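Local coordinates for protein SmhA (Serratia marcescens, PDB 7A27) that probably serves as the A component of Smh, a tripartite alpha-pore-forming toxin of Serratia marcescens, here in its soluble form before pore assembly, at residues A177-S182 / K254-K259; Q66-N71 / D289-T294; A56-L61 / A229-S234. All coordinates share one frame; numbering follows the deposited sequence.

Contact 1: A177-S182 / K254-K259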
# COMPACT_ATOMS: atom_id res chain seq x y z
N ALA A 177 10.51 12.34 1.49
CA ALA A 177 9.82 11.15 0.96
C ALA A 177 10.72 9.93 1.19
O ALA A 177 10.17 8.92 1.63
CB ALA A 177 9.48 11.34 -0.49
N LYS A 178 12.03 10.05 0.93
CA LYS A 178 13.01 8.95 1.13
C LYS A 178 13.06 8.58 2.62
O LYS A 178 13.11 7.36 2.93
CB LYS A 178 14.38 9.28 0.54
CG LYS A 178 14.42 9.45 -0.97
CD LYS A 178 15.75 9.07 -1.66
CE LYS A 178 16.95 9.97 -1.39
NZ LYS A 178 16.73 11.35 -1.91
N ASN A 179 13.02 9.58 3.51
CA ASN A 179 13.04 9.38 4.98
C ASN A 179 11.79 8.62 5.41
O ASN A 179 11.93 7.61 6.12
CB ASN A 179 13.13 10.71 5.74
CG ASN A 179 14.46 11.42 5.60
OD1 ASN A 179 14.52 12.64 5.75
ND2 ASN A 179 15.53 10.68 5.34
N ILE A 180 10.60 9.07 5.01
CA ILE A 180 9.31 8.42 5.40
C ILE A 180 9.38 6.95 4.98
O ILE A 180 9.12 6.09 5.84
CB ILE A 180 8.09 9.13 4.79
CG1 ILE A 180 7.97 10.55 5.33
CG2 ILE A 180 6.84 8.32 5.06
CD1 ILE A 180 6.95 11.40 4.61
N GLN A 181 9.75 6.70 3.73
CA GLN A 181 9.85 5.33 3.18
C GLN A 181 10.75 4.50 4.09
O GLN A 181 10.36 3.35 4.40
CB GLN A 181 10.33 5.37 1.73
CG GLN A 181 10.34 4.01 1.05
CD GLN A 181 8.97 3.41 0.87
OE1 GLN A 181 8.06 4.01 0.27
NE2 GLN A 181 8.85 2.19 1.37
N SER A 182 11.88 5.05 4.54
CA SER A 182 12.86 4.32 5.40
C SER A 182 12.22 3.94 6.74
O SER A 182 12.51 2.82 7.24
CB SER A 182 14.15 5.11 5.60
OG SER A 182 14.97 5.09 4.44
N LYS A 254 13.50 15.05 10.99
CA LYS A 254 13.38 16.21 11.91
C LYS A 254 14.12 17.41 11.29
O LYS A 254 13.49 18.49 11.13
CB LYS A 254 13.93 15.88 13.31
CG LYS A 254 13.71 16.96 14.35
CD LYS A 254 14.42 16.71 15.67
CE LYS A 254 14.28 17.87 16.64
NZ LYS A 254 15.31 17.83 17.70
N ALA A 255 15.39 17.20 10.92
CA ALA A 255 16.29 18.19 10.30
C ALA A 255 15.67 18.74 9.00
O ALA A 255 15.65 19.97 8.82
CB ALA A 255 17.63 17.55 10.04
N ASN A 256 15.18 17.86 8.12
CA ASN A 256 14.57 18.26 6.82
C ASN A 256 13.30 19.09 7.05
O ASN A 256 13.12 20.08 6.34
CB ASN A 256 14.36 17.04 5.91
CG ASN A 256 15.67 16.57 5.29
OD1 ASN A 256 16.61 17.35 5.15
ND2 ASN A 256 15.71 15.31 4.91
N TYR A 257 12.43 18.71 8.00
CA TYR A 257 11.19 19.50 8.28
C TYR A 257 11.61 20.90 8.74
O TYR A 257 11.02 21.89 8.26
CB TYR A 257 10.23 18.78 9.24
CG TYR A 257 9.36 17.72 8.62
CD1 TYR A 257 8.65 17.94 7.45
CD2 TYR A 257 9.16 16.49 9.24
CE1 TYR A 257 7.83 16.98 6.89
CE2 TYR A 257 8.33 15.52 8.70
CZ TYR A 257 7.66 15.75 7.52
OH TYR A 257 6.83 14.80 6.98
N ALA A 258 12.64 21.01 9.58
CA ALA A 258 13.15 22.32 10.06
C ALA A 258 13.48 23.20 8.84
O ALA A 258 13.00 24.36 8.80
CB ALA A 258 14.35 22.14 10.96
N LYS A 259 14.25 22.66 7.89
CA LYS A 259 14.69 23.38 6.66
C LYS A 259 13.49 23.67 5.75
O LYS A 259 13.48 24.75 5.12
CB LYS A 259 15.75 22.58 5.88
CG LYS A 259 17.07 22.40 6.62
CD LYS A 259 18.33 22.43 5.73
CE LYS A 259 18.76 21.08 5.20
NZ LYS A 259 19.35 20.25 6.28
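Helices 160-188 and 247-268 run roughly antiparallel here, nearest at Asn179 and Asn256, whose CA atoms are 9.2 Å apart. Side chains bridge this spacing in two places. The Asn256 amide donates from ND2 to OD1 of Asn179 over 3.0 Å; the bond is bent, with 137° at the hydrogen. The donor lies 18° out of the carbonyl plane, and the two amides are nearly coplanar, their planes 14° apart although the side chains cross at about a right angle. In both asparagines CG is anti to the carbonyl carbon, which sends the amides into the gap between the helices. Asn179 is a two-way link, since its ND2 is hydrogen-bonded to the carboxylate of Glu252, one turn before Asn256. In chain order these helices lead into and out of the antiparallel pair of strands 198-206 and 230-237, a hairpin consistent with the beta-tongue of the head in ClyA-type toxins. Alongside the amide pair, Tyr257 crosses Ile180 and puts its hydroxyl against the CD1 methyl, OH to CD1 4.1 Å. That hydroxyl is held by Ile236 O of strand 230-237, and Ile180 also packs on the Ile236 side chain.

Contact 2: Q66-N71 / D289-T294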
# COMPACT_ATOMS: atom_id res chain seq x y z
N GLN A 66 -10.40 9.33 -0.08
CA GLN A 66 -11.59 8.71 0.56
C GLN A 66 -11.91 7.38 -0.14
O GLN A 66 -12.10 6.39 0.56
CB GLN A 66 -12.78 9.67 0.54
CG GLN A 66 -14.12 9.06 0.96
CD GLN A 66 -15.24 10.07 0.84
OE1 GLN A 66 -15.09 11.24 1.20
NE2 GLN A 66 -16.38 9.62 0.34
N VAL A 67 -11.94 7.35 -1.48
CA VAL A 67 -12.27 6.12 -2.24
C VAL A 67 -11.26 5.01 -1.87
O VAL A 67 -11.70 3.90 -1.51
CB VAL A 67 -12.34 6.35 -3.75
CG1 VAL A 67 -12.42 5.04 -4.51
CG2 VAL A 67 -13.54 7.21 -4.12
N PHE A 68 -9.97 5.30 -1.95
CA PHE A 68 -8.93 4.32 -1.57
C PHE A 68 -9.17 3.83 -0.14
O PHE A 68 -9.24 2.61 0.08
CB PHE A 68 -7.52 4.90 -1.66
CG PHE A 68 -6.46 3.87 -1.37
CD1 PHE A 68 -6.05 2.98 -2.34
CD2 PHE A 68 -5.90 3.75 -0.11
CE1 PHE A 68 -5.11 2.01 -2.06
CE2 PHE A 68 -4.92 2.80 0.15
CZ PHE A 68 -4.54 1.92 -0.82
N LYS A 69 -9.32 4.76 0.81
CA LYS A 69 -9.42 4.48 2.26
C LYS A 69 -10.63 3.59 2.58
O LYS A 69 -10.43 2.60 3.31
CB LYS A 69 -9.51 5.80 3.03
CG LYS A 69 -9.18 5.71 4.51
CD LYS A 69 -9.65 6.91 5.31
CE LYS A 69 -9.63 6.61 6.79
NZ LYS A 69 -10.57 7.46 7.54
N GLN A 70 -11.82 3.91 2.05
CA GLN A 70 -13.12 3.26 2.39
C GLN A 70 -13.46 2.07 1.47
O GLN A 70 -13.97 1.07 2.02
CB GLN A 70 -14.26 4.28 2.40
CG GLN A 70 -14.09 5.29 3.54
CD GLN A 70 -15.14 6.38 3.60
OE1 GLN A 70 -16.20 6.29 2.99
NE2 GLN A 70 -14.86 7.43 4.36
N ASN A 71 -13.19 2.16 0.16
CA ASN A 71 -13.57 1.09 -0.82
C ASN A 71 -12.39 0.16 -1.15
O ASN A 71 -12.52 -1.06 -0.91
CB ASN A 71 -14.15 1.69 -2.10
CG ASN A 71 -15.42 2.48 -1.83
OD1 ASN A 71 -15.73 2.81 -0.68
ND2 ASN A 71 -16.19 2.77 -2.87
N ASP A 289 2.33 8.12 -6.47
CA ASP A 289 3.51 7.25 -6.69
C ASP A 289 3.23 5.89 -6.02
O ASP A 289 3.42 4.86 -6.71
CB ASP A 289 4.82 7.84 -6.14
CG ASP A 289 5.45 8.95 -6.96
OD1 ASP A 289 5.06 9.12 -8.15
OD2 ASP A 289 6.34 9.63 -6.41
N THR A 290 2.78 5.86 -4.76
CA THR A 290 2.61 4.57 -4.05
C THR A 290 1.33 3.90 -4.56
O THR A 290 1.25 2.66 -4.45
CB THR A 290 2.77 4.68 -2.53
OG1 THR A 290 1.56 5.18 -1.98
CG2 THR A 290 3.95 5.54 -2.15
N TYR A 291 0.38 4.65 -5.13
CA TYR A 291 -0.82 4.02 -5.75
C TYR A 291 -0.33 3.19 -6.93
O TYR A 291 -0.74 2.04 -7.08
CB TYR A 291 -1.84 5.05 -6.23
CG TYR A 291 -3.23 4.49 -6.43
CD1 TYR A 291 -3.56 3.75 -7.54
CD2 TYR A 291 -4.21 4.70 -5.47
CE1 TYR A 291 -4.84 3.25 -7.72
CE2 TYR A 291 -5.49 4.19 -5.62
CZ TYR A 291 -5.81 3.47 -6.75
OH TYR A 291 -7.08 2.99 -6.87
N VAL A 292 0.57 3.75 -7.73
CA VAL A 292 1.16 3.09 -8.92
C VAL A 292 1.89 1.82 -8.47
O VAL A 292 1.74 0.77 -9.14
CB VAL A 292 2.07 4.05 -9.71
CG1 VAL A 292 2.87 3.32 -10.76
CG2 VAL A 292 1.30 5.18 -10.36
N LEU A 293 2.66 1.89 -7.38
CA LEU A 293 3.42 0.71 -6.88
C LEU A 293 2.42 -0.33 -6.37
O LEU A 293 2.69 -1.53 -6.56
CB LEU A 293 4.40 1.11 -5.78
CG LEU A 293 5.65 1.86 -6.24
CD1 LEU A 293 6.62 2.03 -5.08
CD2 LEU A 293 6.36 1.15 -7.38
N THR A 294 1.29 0.10 -5.80
CA THR A 294 0.24 -0.82 -5.29
C THR A 294 -0.30 -1.58 -6.51
O THR A 294 -0.23 -2.79 -6.49
CB THR A 294 -0.79 -0.08 -4.44
OG1 THR A 294 -0.08 0.51 -3.35
CG2 THR A 294 -1.88 -0.97 -3.90
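Between 66-71 of helix 48-96 and 289-294 of helix 272-299 the contact is made by Phe68 and Tyr291. The closest atoms are ring carbons, CD1 of Phe68 and CE2 of Tyr291, 3.5 Å apart, with CD2 of Tyr291 next at 4.0 Å from the same Phe68 CD1. The rings are turned 62° against each other with centroids 5.7 Å apart, an oblique aromatic pair that is neither a stack nor a T-shape. The two side chains pass one another, pointing opposite ways. Each ring carbon CG is anti to its own backbone nitrogen, with chi1 -176° for Phe68 and -160° for Tyr291, and this brings both rings into the space between helices whose CA atoms at these residues are 9.1 Å apart.

Further out, Thr294 lies one turn after Tyr291 and faces Phe68 without touching it. Its OG1 turns back to its own helix and donates to Thr290 O over 2.8 Å; the Thr294 N-H reaches the same carbonyl from the opposite face. On the other helix, a wider pi-type turn at 68-71 begins at Phe68 itself. The two segments run in nearly the same direction. Both helices belong to the long helical bundle, consistent with the alpha-pore-forming toxin family. Helix 104-155 meets Tyr291 through Leu133, Lys136 and Leu140, while helix 14-37 places Ser32 against Phe68, Asn28 against Tyr291 and Gln24 against Thr294, so the aromatic pair sits buried among four helices.

Contact 3: A56-L61 / A229-S234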
# COMPACT_ATOMS: atom_id res chain seq x y z
N ALA A 56 -9.64 23.08 -6.59
CA ALA A 56 -10.21 22.02 -7.47
C ALA A 56 -9.35 20.76 -7.37
O ALA A 56 -9.94 19.68 -7.28
CB ALA A 56 -10.28 22.49 -8.91
N TYR A 57 -8.03 20.91 -7.41
CA TYR A 57 -7.07 19.78 -7.34
C TYR A 57 -7.12 19.17 -5.94
O TYR A 57 -7.20 17.93 -5.83
CB TYR A 57 -5.66 20.23 -7.71
CG TYR A 57 -4.59 19.16 -7.75
CD1 TYR A 57 -4.72 18.03 -8.55
CD2 TYR A 57 -3.40 19.33 -7.06
CE1 TYR A 57 -3.72 17.08 -8.62
CE2 TYR A 57 -2.38 18.39 -7.13
CZ TYR A 57 -2.54 17.27 -7.91
OH TYR A 57 -1.52 16.36 -7.98
N GLN A 58 -7.09 20.00 -4.90
CA GLN A 58 -7.10 19.54 -3.49
C GLN A 58 -8.40 18.75 -3.26
O GLN A 58 -8.33 17.69 -2.59
CB GLN A 58 -6.95 20.73 -2.53
CG GLN A 58 -6.62 20.31 -1.11
CD GLN A 58 -6.15 21.46 -0.26
OE1 GLN A 58 -6.55 22.61 -0.45
NE2 GLN A 58 -5.33 21.13 0.72
N ASN A 59 -9.51 19.22 -3.82
CA ASN A 59 -10.84 18.56 -3.70
C ASN A 59 -10.80 17.21 -4.41
O ASN A 59 -11.18 16.21 -3.80
CB ASN A 59 -11.99 19.40 -4.26
CG ASN A 59 -13.32 18.78 -3.92
OD1 ASN A 59 -13.98 18.23 -4.79
ND2 ASN A 59 -13.67 18.79 -2.63
N GLN A 60 -10.32 17.18 -5.66
CA GLN A 60 -10.30 15.97 -6.50
C GLN A 60 -9.41 14.90 -5.84
O GLN A 60 -9.73 13.72 -5.96
CB GLN A 60 -9.99 16.38 -7.94
CG GLN A 60 -10.10 15.23 -8.95
CD GLN A 60 -11.44 14.53 -9.03
OE1 GLN A 60 -11.53 13.30 -8.84
NE2 GLN A 60 -12.48 15.30 -9.34
N LEU A 61 -8.37 15.30 -5.10
CA LEU A 61 -7.43 14.38 -4.39
C LEU A 61 -8.11 13.78 -3.15
O LEU A 61 -7.97 12.57 -2.94
CB LEU A 61 -6.15 15.10 -3.98
CG LEU A 61 -5.13 15.35 -5.10
CD1 LEU A 61 -4.04 16.27 -4.60
CD2 LEU A 61 -4.55 14.05 -5.63
N ALA A 229 -4.89 33.62 8.05
CA ALA A 229 -3.57 34.16 8.45
C ALA A 229 -2.46 33.31 7.80
O ALA A 229 -1.52 33.91 7.22
CB ALA A 229 -3.45 34.17 9.96
N SER A 230 -2.57 31.98 7.84
CA SER A 230 -1.56 31.07 7.25
C SER A 230 -2.11 29.69 6.91
O SER A 230 -2.90 29.13 7.66
CB SER A 230 -0.37 30.97 8.14
OG SER A 230 -0.68 30.25 9.32
N TYR A 231 -1.60 29.14 5.80
CA TYR A 231 -1.89 27.76 5.31
C TYR A 231 -0.97 26.79 6.06
O TYR A 231 0.26 26.84 5.82
CB TYR A 231 -1.73 27.71 3.79
CG TYR A 231 -1.99 26.36 3.19
CD1 TYR A 231 -3.26 25.95 2.84
CD2 TYR A 231 -0.96 25.45 3.00
CE1 TYR A 231 -3.51 24.68 2.34
CE2 TYR A 231 -1.18 24.19 2.48
CZ TYR A 231 -2.47 23.79 2.17
OH TYR A 231 -2.69 22.55 1.65
N MET A 232 -1.53 25.96 6.95
CA MET A 232 -0.76 25.00 7.80
C MET A 232 -0.53 23.68 7.06
O MET A 232 -1.52 23.01 6.70
CB MET A 232 -1.48 24.73 9.13
CG MET A 232 -1.72 26.01 9.91
SD MET A 232 -0.15 26.75 10.46
CE MET A 232 -0.18 26.18 12.17
N ILE A 233 0.74 23.29 6.93
CA ILE A 233 1.20 22.08 6.17
C ILE A 233 1.38 20.91 7.13
O ILE A 233 2.19 21.00 8.08
CB ILE A 233 2.49 22.37 5.41
CG1 ILE A 233 2.29 23.54 4.43
CG2 ILE A 233 3.00 21.12 4.71
CD1 ILE A 233 3.55 24.09 3.80
N SER A 234 0.62 19.84 6.88
CA SER A 234 0.65 18.58 7.66
C SER A 234 1.69 17.65 7.01
O SER A 234 1.81 17.66 5.76
CB SER A 234 -0.72 17.94 7.73
OG SER A 234 -1.69 18.84 8.28
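Gln58 of helix 48-96 reaches across to Tyr231 on strand 230-237, joining the long helical bundle to a two-stranded antiparallel hairpin; such a hairpin against a helical bundle is consistent with the head region of ClyA-type toxins. The backbones stay well apart, 13.0 Å between the CA atoms of Gln58 and Ile233, and the gap is spanned by these two long side chains, coming from opposite directions. Gln58 is extended beyond CG, with CG anti to the backbone nitrogen (chi1 -166°), and Tyr231 makes the same choice.

The packed part of this contact is therefore narrow but buried. Inside it the Gln58 amide is gripped at both ends by loop backbone, OE1 by the N-H of Leu41 and NE2 weakly by the carbonyl of Gln39, which helps to fix its rotation. Tyr231 is placed from behind by backbone bonding to Val205 of the partner strand, while its side chain leans on Val280 of helix 272-299 and on Gln38.

The loose side lies a residue or two away. Ala56 and Asn59 are on the exposed surface of the helix, and Ala229, just before the strand, is exposed as well. On a different face of the same helix Tyr57 turns into the bundle, where it stacks with Phe147, and CD1 of Leu61 lies 3.7 Å above the Tyr57 ring plane, toward its rim. The bridge itself is weak: NE2 of Gln58 approaches OH of Tyr231 near the plane of the ring, the amide turned 43° from that ring, 3.1 Å from N to O, with only 126° at the hydrogen.

All three contacts are buried, but they differ in depth and chemistry. Contact 2 lies about 7 Å from the chain centre and is purely aromatic across its segments, as suits the interior of the helical bundle. Contacts 1 and 3 have their centres about 20 and 23 Å out, near the hairpin, and both use amides, one in an asparagine pair and the other in a weak glutamine-tyrosine bond; contact 3 alone spans a wide backbone gap. Contacts 2 and 3 share helix 48-96, so one helix serves both the bundle interior and the hairpin. Strand 230-237, used directly by contact 3, also receives the tyrosine hydroxyl of contact 1. None of the three touches another.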